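Local coordinates for p-nitrophenyl phosphatase (Pho2) (Archaeoglobus fulgidus, PDB 3QGM), which probably hydrolyses phosphate esters as a metal-dependent phosphatase of the haloacid dehalogenase (HAD) superfamily, at residues R52-L58 with E70-V75; V75-A79 with G100-E104; A137-L142 with L173-R179; A118-G124 with I145-T150. One frame throughout, in Å; residues are numbered along the deposited sequence. Where two conformers were deposited one is given.

In the fold
The four contacts span two parallel sheets. Contacts 1 and 2 come first and share Val75, where strand 73-75 of the six-stranded HAD core sheet runs into helix 76-87; their centres lie about 9 Å apart. That helix crosses to the second, five-stranded sheet, whose strands 120-123 and 146-149 pair in contact 4, its centre about 13 Å from that of contact 2. Contacts 3 and 4 interlock along the chain, their segments alternating, with centres about 11 Å apart. Contacts 1 and 3 are about 30 Å apart between centres. The series thus leads from the calcium-bearing core, through the junction, to the far side of the inserted cap domain, which meets the second subunit.

Contact 1: residues R52-L58 with E70-V75; sequences RSRRILL and EDEILV
Arg54 extends its side chain (chi1 and chi2 t, chi3 p) along strand 73-75, its CD 3.3 Å from Ile73 O, while its CA lies 3.5 Å from Val75 CG1. Ser53 is the N-cap of the helix that begins at Arg54, its OG accepting a weak bond from Ile56 N at 3.5 Å. The helix 54-58 and strand 73-75 axes approach to 8.5 Å with N-to-C directions 131° apart; Arg54 pairs with Val75 (CA-CA 5.9 Å) and Leu58 with Ile73 (6.5 Å). Before the strand, Asp71 and Glu72 make a short 3-10 turn. Ile73 and Val75 point toward the helix: Leu57 CD1 packs 3.2 Å from Val75 CG2, and Leu58 CD1 (chi1 t) 3.7 Å from Ile73 CG1. Leu74 points away from helix 54-58 and packs on helix 190-200. A salt-bridge network closes the outer end. Arg55 NH2 donates to Glu70 OE2 at 2.9 Å, Arg54 NH1 lies 3.4 Å from Glu70 OE1, and Arg54 NH2 3.5 Å from Asp71 OD1. The Arg54 guanidinium also makes a cation-pi contact with Tyr78. Helix 54-63, linking strand 42-47 to edge strand 73-75, is the crossover of a parallel beta-alpha-beta unit in the Rossmann-like HAD core.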
# COMPACT_ATOMS: atom_id res chain seq x y z
N ARG A 52 -5.97 -15.99 12.81
CA ARG A 52 -6.29 -17.21 13.55
C ARG A 52 -7.81 -17.31 13.80
O ARG A 52 -8.52 -16.30 13.95
CB ARG A 52 -5.51 -17.27 14.86
CG ARG A 52 -3.98 -17.11 14.76
CD ARG A 52 -3.28 -17.97 13.70
NE ARG A 52 -3.53 -19.41 13.77
CZ ARG A 52 -2.83 -20.29 14.49
NH1 ARG A 52 -1.84 -19.91 15.29
NH2 ARG A 52 -3.16 -21.57 14.46
N SER A 53 -8.31 -18.54 13.76
CA SER A 53 -9.72 -18.82 13.94
C SER A 53 -10.09 -18.56 15.40
O SER A 53 -9.21 -18.53 16.29
CB SER A 53 -10.00 -20.26 13.54
OG SER A 53 -9.41 -21.17 14.46
N ARG A 54 -11.39 -18.41 15.67
CA ARG A 54 -11.84 -18.20 17.03
C ARG A 54 -11.36 -19.31 17.94
O ARG A 54 -10.92 -19.05 19.07
CB ARG A 54 -13.36 -18.12 17.13
CG ARG A 54 -13.81 -17.92 18.58
CD ARG A 54 -15.27 -17.59 18.79
NE ARG A 54 -16.13 -18.64 18.29
CZ ARG A 54 -17.44 -18.73 18.52
NH1 ARG A 54 -18.11 -19.71 17.96
NH2 ARG A 54 -18.10 -17.83 19.26
N ARG A 55 -11.45 -20.55 17.49
CA ARG A 55 -11.18 -21.65 18.40
C ARG A 55 -9.73 -21.73 18.76
O ARG A 55 -9.41 -22.14 19.85
CB ARG A 55 -11.71 -22.98 17.87
CG ARG A 55 -11.64 -24.09 18.88
CD ARG A 55 -12.61 -25.20 18.53
NE ARG A 55 -13.94 -24.66 18.35
CZ ARG A 55 -14.85 -24.55 19.31
NH1 ARG A 55 -14.60 -24.97 20.55
NH2 ARG A 55 -16.04 -24.02 19.00
N ILE A 56 -8.82 -21.31 17.88
CA ILE A 56 -7.38 -21.22 18.29
C ILE A 56 -7.19 -20.30 19.51
O ILE A 56 -6.52 -20.66 20.52
CB ILE A 56 -6.50 -20.71 17.16
CG1 ILE A 56 -6.57 -21.66 15.95
CG2 ILE A 56 -5.10 -20.40 17.64
CD1 ILE A 56 -6.10 -23.05 16.17
N LEU A 57 -7.79 -19.12 19.44
CA LEU A 57 -7.69 -18.16 20.54
C LEU A 57 -8.42 -18.62 21.81
O LEU A 57 -7.95 -18.38 22.94
CB LEU A 57 -8.16 -16.77 20.07
CG LEU A 57 -7.18 -16.05 19.11
CD1 LEU A 57 -7.68 -14.66 18.70
CD2 LEU A 57 -5.81 -15.93 19.78
N LEU A 58 -9.54 -19.31 21.63
CA LEU A 58 -10.24 -19.99 22.72
C LEU A 58 -9.28 -20.97 23.36
O LEU A 58 -9.05 -20.94 24.57
CB LEU A 58 -11.49 -20.72 22.19
CG LEU A 58 -12.38 -21.49 23.19
CD1 LEU A 58 -12.83 -20.51 24.28
CD2 LEU A 58 -13.58 -22.25 22.54
N GLU A 70 -16.74 -20.64 24.15
CA GLU A 70 -16.92 -20.09 22.80
C GLU A 70 -17.41 -18.63 22.74
O GLU A 70 -16.82 -17.73 22.10
CB GLU A 70 -17.98 -20.95 22.08
CG GLU A 70 -17.55 -21.63 20.82
CD GLU A 70 -18.60 -22.62 20.33
OE1 GLU A 70 -19.60 -22.20 19.68
OE2 GLU A 70 -18.42 -23.82 20.60
N ASP A 71 -18.53 -18.39 23.40
CA ASP A 71 -19.21 -17.12 23.18
C ASP A 71 -18.52 -15.95 23.90
O ASP A 71 -18.80 -14.80 23.60
CB ASP A 71 -20.71 -17.26 23.45
CG ASP A 71 -21.40 -18.14 22.40
OD1 ASP A 71 -21.01 -18.11 21.20
OD2 ASP A 71 -22.30 -18.90 22.76
N GLU A 72 -17.57 -16.25 24.77
CA GLU A 72 -16.80 -15.23 25.44
C GLU A 72 -15.60 -14.71 24.60
O GLU A 72 -14.84 -13.90 25.13
CB GLU A 72 -16.23 -15.77 26.76
CG GLU A 72 -17.24 -16.03 27.85
CD GLU A 72 -16.59 -16.66 29.07
OE1 GLU A 72 -16.26 -17.87 29.02
OE2 GLU A 72 -16.38 -15.96 30.08
N ILE A 73 -15.41 -15.21 23.37
CA ILE A 73 -14.27 -14.84 22.50
C ILE A 73 -14.82 -14.21 21.22
O ILE A 73 -15.61 -14.85 20.53
CB ILE A 73 -13.43 -16.08 21.98
CG1 ILE A 73 -12.99 -17.04 23.09
CG2 ILE A 73 -12.20 -15.59 21.24
CD1 ILE A 73 -11.91 -16.51 23.91
N LEU A 74 -14.40 -12.99 20.91
CA LEU A 74 -14.78 -12.33 19.68
C LEU A 74 -13.50 -11.90 18.98
O LEU A 74 -12.85 -10.91 19.39
CB LEU A 74 -15.70 -11.13 19.95
CG LEU A 74 -16.42 -10.45 18.75
CD1 LEU A 74 -17.30 -11.42 17.94
CD2 LEU A 74 -17.22 -9.30 19.25
N VAL A 75 -13.14 -12.63 17.92
CA VAL A 75 -11.93 -12.33 17.16
C VAL A 75 -12.34 -11.88 15.74
O VAL A 75 -13.41 -12.24 15.24
CB VAL A 75 -10.95 -13.54 17.16
CG1 VAL A 75 -11.57 -14.79 16.43
CG2 VAL A 75 -9.56 -13.10 16.60

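Contact 2: residues V75-A79 with G100-E104; sequences VATYA and GLIEE
Thr77 and Glu104 lose most surface here, 73 and 67 Å², followed by Leu101 with 35 Å². Both segments are helical: the first turn of helix 76-87, for which Val75 is the N-cap, meets the N-terminal half of helix 99-107. Thr77 pairs with Leu101 (CA-CA 5.0 Å) and Tyr78 with Glu104 (5.3 Å), and Gly100 O lies 4.1 Å from Thr77 CB. Thr77 (chi1 p) points at the second helix, its CG2 4.1 Å from Leu101 CB, while Leu101 CD1 (chi1 t, chi2 p) reaches to 3.9 Å from Thr77 O. Glu104, with chi1 and chi2 both m, folds across so that its CG sits 3.6 Å from Thr77 OG1 and its OE1 3.4 Å from Tyr78 CD1, at the ring edge. The polar ends bond to the start of helix 54-63 and the loop before it: Thr77 OG1 to Arg52 O, Glu104 OE2 to Arg54 N. The helices thus meet mainly by packing, while their polar atoms tie both to that third element.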
# COMPACT_ATOMS: atom_id res chain seq x y z
N VAL A 75 -13.14 -12.63 17.92
CA VAL A 75 -11.93 -12.33 17.16
C VAL A 75 -12.34 -11.88 15.74
O VAL A 75 -13.41 -12.24 15.24
CB VAL A 75 -10.95 -13.54 17.16
CG1 VAL A 75 -11.57 -14.79 16.43
CG2 VAL A 75 -9.56 -13.10 16.60
N ALA A 76 -11.50 -11.02 15.16
CA ALA A 76 -11.86 -10.32 13.96
C ALA A 76 -12.14 -11.28 12.83
O ALA A 76 -12.96 -11.00 12.00
CB ALA A 76 -10.72 -9.30 13.55
N THR A 77 -11.46 -12.42 12.78
CA THR A 77 -11.70 -13.36 11.70
C THR A 77 -13.15 -13.86 11.78
O THR A 77 -13.93 -13.79 10.80
CB THR A 77 -10.76 -14.57 11.79
OG1 THR A 77 -10.84 -15.15 13.10
CG2 THR A 77 -9.26 -14.17 11.44
N TYR A 78 -13.54 -14.30 12.97
CA TYR A 78 -14.95 -14.75 13.18
C TYR A 78 -15.96 -13.59 13.01
O TYR A 78 -17.04 -13.76 12.41
CB TYR A 78 -15.05 -15.38 14.58
CG TYR A 78 -16.42 -15.68 15.13
CD1 TYR A 78 -16.99 -16.91 14.91
CD2 TYR A 78 -17.13 -14.73 15.88
CE1 TYR A 78 -18.23 -17.25 15.42
CE2 TYR A 78 -18.45 -15.05 16.40
CZ TYR A 78 -18.96 -16.33 16.14
OH TYR A 78 -20.18 -16.76 16.60
N ALA A 79 -15.61 -12.40 13.52
CA ALA A 79 -16.57 -11.31 13.53
C ALA A 79 -16.84 -11.00 12.07
O ALA A 79 -17.99 -10.76 11.68
CB ALA A 79 -16.04 -10.05 14.32
N GLY A 100 -6.76 -19.15 8.85
CA GLY A 100 -7.70 -18.96 9.92
C GLY A 100 -8.86 -18.06 9.55
O GLY A 100 -9.97 -18.24 10.05
N LEU A 101 -8.62 -17.08 8.66
CA LEU A 101 -9.72 -16.29 8.15
C LEU A 101 -10.61 -17.11 7.21
O LEU A 101 -11.85 -17.10 7.34
CB LEU A 101 -9.23 -15.05 7.46
CG LEU A 101 -10.29 -14.17 6.84
CD1 LEU A 101 -11.42 -13.76 7.82
CD2 LEU A 101 -9.59 -12.90 6.25
N ILE A 102 -9.96 -17.84 6.31
CA ILE A 102 -10.66 -18.69 5.35
C ILE A 102 -11.53 -19.68 6.13
O ILE A 102 -12.66 -19.92 5.77
CB ILE A 102 -9.65 -19.46 4.49
CG1 ILE A 102 -8.83 -18.50 3.58
CG2 ILE A 102 -10.35 -20.53 3.69
CD1 ILE A 102 -7.71 -19.17 2.83
N GLU A 103 -10.96 -20.26 7.17
CA GLU A 103 -11.68 -21.19 8.04
C GLU A 103 -12.97 -20.56 8.56
O GLU A 103 -14.02 -21.21 8.51
CB GLU A 103 -10.83 -21.67 9.20
CG GLU A 103 -11.42 -22.86 9.94
CD GLU A 103 -10.43 -23.95 10.27
OE1 GLU A 103 -9.27 -23.69 10.62
OE2 GLU A 103 -10.84 -25.09 10.11
N GLU A 104 -12.88 -19.34 9.12
CA GLU A 104 -14.04 -18.71 9.73
C GLU A 104 -15.03 -18.34 8.65
O GLU A 104 -16.24 -18.44 8.82
CB GLU A 104 -13.66 -17.48 10.56
CG GLU A 104 -12.86 -17.81 11.84
CD GLU A 104 -13.70 -18.54 12.93
OE1 GLU A 104 -14.94 -18.60 12.79
OE2 GLU A 104 -13.14 -19.03 13.93

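Contact 3: residues A137-L142 with L173-R179; sequences ALRACL and LYWMTGR
Leu173 (chi1 m, chi2 t) is the knob at one end of this helix pair: its CD2 settles against the turn of helix 137-142, 4.0 Å from Ala137 CB, 3.7 Å from Leu138 N and 4.3 Å from Cys141 CB, the small alanine leaving the hollow. The axes of helices 137-142 and 173-177 cross at -58°, 10.4 Å apart, with Leu138 beside Leu173 (CA-CA 6.3 Å) and Leu142 beside Thr177 (6.7 Å). In return Leu138 CD1 (chi1 t, chi2 p) rests against both selenomethionine Met176 CE at 4.0 Å and Thr177 CG2 at 3.8 Å; Leu142 CD2 touches that same CG2 at 4.0 Å. Cys141 (chi1 t) packs against Thr177 and Arg179, its SG 3.7 Å from both Thr177 OG1 and Arg179 CD. Thr177 OG1 accepts from Arg179 N at 3.0 Å, an ST turn, as Gly178 leaves the helix with positive phi. This brings Arg179 NH1 to Cys141 O (3.0 Å), a bond it adds to that with Ile145 O. Against the pair pack Leu121 and Val123 of strand 120-123 and Tyr147 of strand 146-149, and Ile163 of the second subunit packs on Leu138.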
# COMPACT_ATOMS: atom_id res chain seq x y z
N ALA A 137 -6.78 -8.79 -5.64
CA ALA A 137 -7.45 -7.83 -4.75
C ALA A 137 -7.71 -6.56 -5.49
O ALA A 137 -8.82 -6.05 -5.46
CB ALA A 137 -6.56 -7.53 -3.51
N LEU A 138 -6.68 -6.05 -6.18
CA LEU A 138 -6.83 -4.90 -7.05
C LEU A 138 -8.03 -5.10 -8.02
O LEU A 138 -8.91 -4.24 -8.16
CB LEU A 138 -5.52 -4.63 -7.81
CG LEU A 138 -5.63 -3.66 -8.99
CD1 LEU A 138 -5.89 -2.24 -8.43
CD2 LEU A 138 -4.39 -3.69 -9.87
N ARG A 139 -8.04 -6.22 -8.72
CA ARG A 139 -9.11 -6.41 -9.71
C ARG A 139 -10.48 -6.50 -9.03
O ARG A 139 -11.44 -5.92 -9.52
CB ARG A 139 -8.81 -7.61 -10.58
CG ARG A 139 -7.55 -7.35 -11.43
CD ARG A 139 -7.18 -8.55 -12.28
NE ARG A 139 -6.01 -8.32 -13.06
CZ ARG A 139 -5.40 -9.24 -13.80
NH1 ARG A 139 -5.87 -10.48 -13.86
NH2 ARG A 139 -4.32 -8.89 -14.50
N ALA A 140 -10.57 -7.18 -7.90
CA ALA A 140 -11.82 -7.23 -7.12
C ALA A 140 -12.31 -5.85 -6.67
O ALA A 140 -13.51 -5.49 -6.71
CB ALA A 140 -11.63 -8.16 -5.91
N CYS A 141 -11.35 -5.06 -6.24
CA CYS A 141 -11.66 -3.76 -5.71
C CYS A 141 -12.18 -2.83 -6.86
O CYS A 141 -13.19 -2.16 -6.71
CB CYS A 141 -10.39 -3.25 -5.05
SG CYS A 141 -10.59 -1.85 -4.06
N LEU A 142 -11.53 -2.89 -8.02
CA LEU A 142 -11.92 -2.16 -9.23
C LEU A 142 -13.27 -2.65 -9.82
O LEU A 142 -13.96 -1.86 -10.43
CB LEU A 142 -10.86 -2.28 -10.33
CG LEU A 142 -9.55 -1.48 -10.21
CD1 LEU A 142 -8.60 -2.03 -11.24
CD2 LEU A 142 -9.76 0.02 -10.41
N LEU A 173 -4.57 -0.73 -1.73
CA LEU A 173 -5.80 -0.67 -2.51
C LEU A 173 -6.34 0.75 -2.59
O LEU A 173 -6.73 1.19 -3.67
CB LEU A 173 -6.84 -1.61 -1.92
CG LEU A 173 -6.51 -3.09 -2.03
CD1 LEU A 173 -7.58 -3.89 -1.31
CD2 LEU A 173 -6.35 -3.49 -3.54
N TYR A 174 -6.28 1.48 -1.48
CA TYR A 174 -6.67 2.88 -1.43
C TYR A 174 -5.83 3.72 -2.39
O TYR A 174 -6.36 4.56 -3.16
CB TYR A 174 -6.57 3.47 0.00
CG TYR A 174 -6.74 4.98 -0.03
CD1 TYR A 174 -7.98 5.56 -0.24
CD2 TYR A 174 -5.63 5.81 0.02
CE1 TYR A 174 -8.12 6.97 -0.31
CE2 TYR A 174 -5.76 7.18 -0.07
CZ TYR A 174 -7.00 7.75 -0.24
OH TYR A 174 -7.06 9.12 -0.30
N TRP A 175 -4.52 3.54 -2.34
CA TRP A 175 -3.69 4.35 -3.19
C TRP A 175 -3.93 4.11 -4.67
O TRP A 175 -3.94 5.07 -5.47
CB TRP A 175 -2.24 4.16 -2.85
CG TRP A 175 -1.34 5.14 -3.42
CD1 TRP A 175 -0.64 5.04 -4.57
CD2 TRP A 175 -0.91 6.34 -2.79
NE1 TRP A 175 0.17 6.14 -4.73
CE2 TRP A 175 0.04 6.94 -3.64
CE3 TRP A 175 -1.23 6.96 -1.57
CZ2 TRP A 175 0.63 8.18 -3.35
CZ3 TRP A 175 -0.64 8.14 -1.27
CH2 TRP A 175 0.29 8.75 -2.16
N MSE A 176 -4.17 2.86 -5.04
CA MSE A 176 -4.30 2.49 -6.43
C MSE A 176 -5.69 2.79 -6.97
O MSE A 176 -5.83 3.07 -8.14
CB MSE A 176 -3.98 0.99 -6.60
CG MSE A 176 -2.48 0.66 -6.37
SE MSE A 176 -2.16 -1.16 -6.93
CE MSE A 176 -3.16 -2.10 -5.55
N THR A 177 -6.72 2.69 -6.15
CA THR A 177 -8.13 2.69 -6.64
C THR A 177 -8.97 3.82 -6.08
O THR A 177 -10.04 4.07 -6.61
CB THR A 177 -8.90 1.44 -6.24
OG1 THR A 177 -9.06 1.42 -4.82
CG2 THR A 177 -8.25 0.14 -6.73
N GLY A 178 -8.53 4.44 -4.99
CA GLY A 178 -9.35 5.42 -4.28
C GLY A 178 -10.36 4.82 -3.32
O GLY A 178 -10.96 5.54 -2.57
N ARG A 179 -10.51 3.50 -3.26
CA ARG A 179 -11.48 2.88 -2.32
C ARG A 179 -10.86 2.55 -0.98
O ARG A 179 -9.82 1.86 -0.91
CB ARG A 179 -12.02 1.56 -2.88
CG ARG A 179 -12.82 1.70 -4.11
CD ARG A 179 -13.55 0.42 -4.39
NE ARG A 179 -14.58 0.10 -3.41
CZ ARG A 179 -15.22 -1.09 -3.39
NH1 ARG A 179 -14.93 -2.06 -4.24
NH2 ARG A 179 -16.15 -1.31 -2.49

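Contact 4: residues A118-G124 with I145-T150; sequences AEYLVVG and IRYIAT
Four backbone hydrogen bonds join strands 120-123 and 146-149 in parallel: Leu121 N to Arg146 O (2.9 Å), Ile148 N to Leu121 O (2.8 Å), Val123 N to Ile148 O (2.8 Å) and Thr150 N to Val123 O (3.1 Å). The register runs from Tyr120 with Arg146 to Val123 with Ala149, CA-CA 4.6 to 5.0 Å, axes 4.7 Å apart at -19°. CA-H...O contacts fill the gaps, as Val122 CA to Ile148 O (3.3 Å). A water bridges Glu119 O (2.8 Å) and Arg146 N (2.9 Å). Apolar packing divides by face. On one, Leu121 CD2 (chi1 t, chi2 p) makes a CH-pi contact 4.2 Å from the Tyr147 ring centroid, and Val123 CG2 lies 3.4 Å from Tyr147 CE1. On the other, Arg146 CB lies over the Tyr120 ring and Ile148 CG1 3.8 Å from Tyr120 CD2; Glu87 binds Tyr120 OH and Arg146 NH2. Before the strands, Ile145 CD1 sits 3.7 Å from Ala118 CB. Connected by helix 131-143, the strands form a beta-alpha-beta unit of the parallel cap-domain sheet.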
# COMPACT_ATOMS: atom_id res chain seq x y z
N ALA A 118 -16.40 -13.31 -7.00
CA ALA A 118 -16.78 -12.88 -5.66
C ALA A 118 -17.84 -11.79 -5.64
O ALA A 118 -17.79 -10.89 -6.47
CB ALA A 118 -15.54 -12.37 -4.90
N GLU A 119 -18.76 -11.86 -4.68
CA GLU A 119 -19.59 -10.72 -4.31
C GLU A 119 -18.95 -9.88 -3.20
O GLU A 119 -19.32 -8.74 -3.02
CB GLU A 119 -20.96 -11.16 -3.80
CG GLU A 119 -21.49 -12.45 -4.40
CD GLU A 119 -22.64 -12.99 -3.55
OE1 GLU A 119 -23.45 -12.14 -3.10
OE2 GLU A 119 -22.71 -14.23 -3.32
N TYR A 120 -18.04 -10.47 -2.42
CA TYR A 120 -17.35 -9.75 -1.36
C TYR A 120 -15.84 -9.91 -1.51
O TYR A 120 -15.34 -11.03 -1.76
CB TYR A 120 -17.74 -10.27 0.02
CG TYR A 120 -19.12 -9.86 0.55
CD1 TYR A 120 -20.28 -10.43 0.04
CD2 TYR A 120 -19.24 -8.88 1.56
CE1 TYR A 120 -21.55 -10.03 0.52
CE2 TYR A 120 -20.51 -8.48 2.03
CZ TYR A 120 -21.64 -9.07 1.51
OH TYR A 120 -22.86 -8.72 2.00
N LEU A 121 -15.14 -8.79 -1.32
CA LEU A 121 -13.73 -8.78 -1.11
C LEU A 121 -13.47 -8.68 0.39
O LEU A 121 -13.92 -7.74 1.03
CB LEU A 121 -13.09 -7.58 -1.88
CG LEU A 121 -11.62 -7.22 -1.58
CD1 LEU A 121 -10.69 -8.44 -1.85
CD2 LEU A 121 -11.19 -5.87 -2.37
N VAL A 122 -12.73 -9.64 0.94
CA VAL A 122 -12.42 -9.72 2.35
C VAL A 122 -10.90 -9.60 2.53
O VAL A 122 -10.12 -10.42 2.07
CB VAL A 122 -12.95 -11.05 2.94
CG1 VAL A 122 -12.77 -11.11 4.44
CG2 VAL A 122 -14.43 -11.20 2.58
N VAL A 123 -10.48 -8.49 3.12
CA VAL A 123 -9.07 -8.18 3.20
C VAL A 123 -8.65 -8.51 4.61
O VAL A 123 -9.20 -8.00 5.55
CB VAL A 123 -8.83 -6.69 2.87
CG1 VAL A 123 -7.52 -6.24 3.45
CG2 VAL A 123 -8.88 -6.46 1.34
N GLY A 124 -7.72 -9.43 4.76
CA GLY A 124 -7.05 -9.71 6.01
C GLY A 124 -5.55 -9.84 5.70
O GLY A 124 -5.16 -10.12 4.56
N ILE A 145 -17.09 -4.51 -6.05
CA ILE A 145 -17.75 -5.36 -5.07
C ILE A 145 -17.55 -4.87 -3.64
O ILE A 145 -16.66 -4.10 -3.33
CB ILE A 145 -17.37 -6.87 -5.26
CG1 ILE A 145 -15.91 -7.17 -4.88
CG2 ILE A 145 -17.60 -7.28 -6.75
CD1 ILE A 145 -15.53 -8.67 -4.98
N ARG A 146 -18.46 -5.29 -2.79
CA ARG A 146 -18.49 -4.88 -1.41
C ARG A 146 -17.18 -5.34 -0.76
O ARG A 146 -16.74 -6.44 -0.97
CB ARG A 146 -19.71 -5.53 -0.73
CG ARG A 146 -19.87 -5.24 0.75
CD ARG A 146 -21.39 -5.05 1.04
NE ARG A 146 -21.70 -4.82 2.44
CZ ARG A 146 -21.72 -3.62 3.03
NH1 ARG A 146 -21.45 -2.52 2.34
NH2 ARG A 146 -22.02 -3.53 4.32
N TYR A 147 -16.62 -4.49 0.08
CA TYR A 147 -15.25 -4.60 0.48
C TYR A 147 -15.19 -4.50 2.00
O TYR A 147 -15.46 -3.45 2.58
CB TYR A 147 -14.45 -3.51 -0.28
CG TYR A 147 -13.04 -3.21 0.15
CD1 TYR A 147 -12.31 -4.06 0.98
CD2 TYR A 147 -12.42 -2.06 -0.31
CE1 TYR A 147 -11.00 -3.75 1.37
CE2 TYR A 147 -11.12 -1.72 0.07
CZ TYR A 147 -10.41 -2.57 0.90
OH TYR A 147 -9.15 -2.20 1.28
N ILE A 148 -14.85 -5.61 2.63
CA ILE A 148 -14.73 -5.69 4.06
C ILE A 148 -13.28 -5.94 4.48
O ILE A 148 -12.58 -6.78 3.90
CB ILE A 148 -15.57 -6.85 4.63
CG1 ILE A 148 -16.92 -6.91 3.91
CG2 ILE A 148 -15.75 -6.62 6.14
CD1 ILE A 148 -17.85 -5.80 4.31
N ALA A 149 -12.86 -5.28 5.52
CA ALA A 149 -11.55 -5.56 6.11
C ALA A 149 -11.73 -6.06 7.55
O ALA A 149 -12.58 -5.59 8.29
CB ALA A 149 -10.65 -4.33 6.06
N THR A 150 -10.91 -7.03 7.92
CA THR A 150 -10.95 -7.63 9.23
C THR A 150 -10.58 -6.64 10.32
O THR A 150 -11.21 -6.59 11.39
CB THR A 150 -9.97 -8.85 9.26
OG1 THR A 150 -8.67 -8.44 8.80
CG2 THR A 150 -10.47 -9.99 8.35
O HOH W 1 -20.75 -6.52 -3.96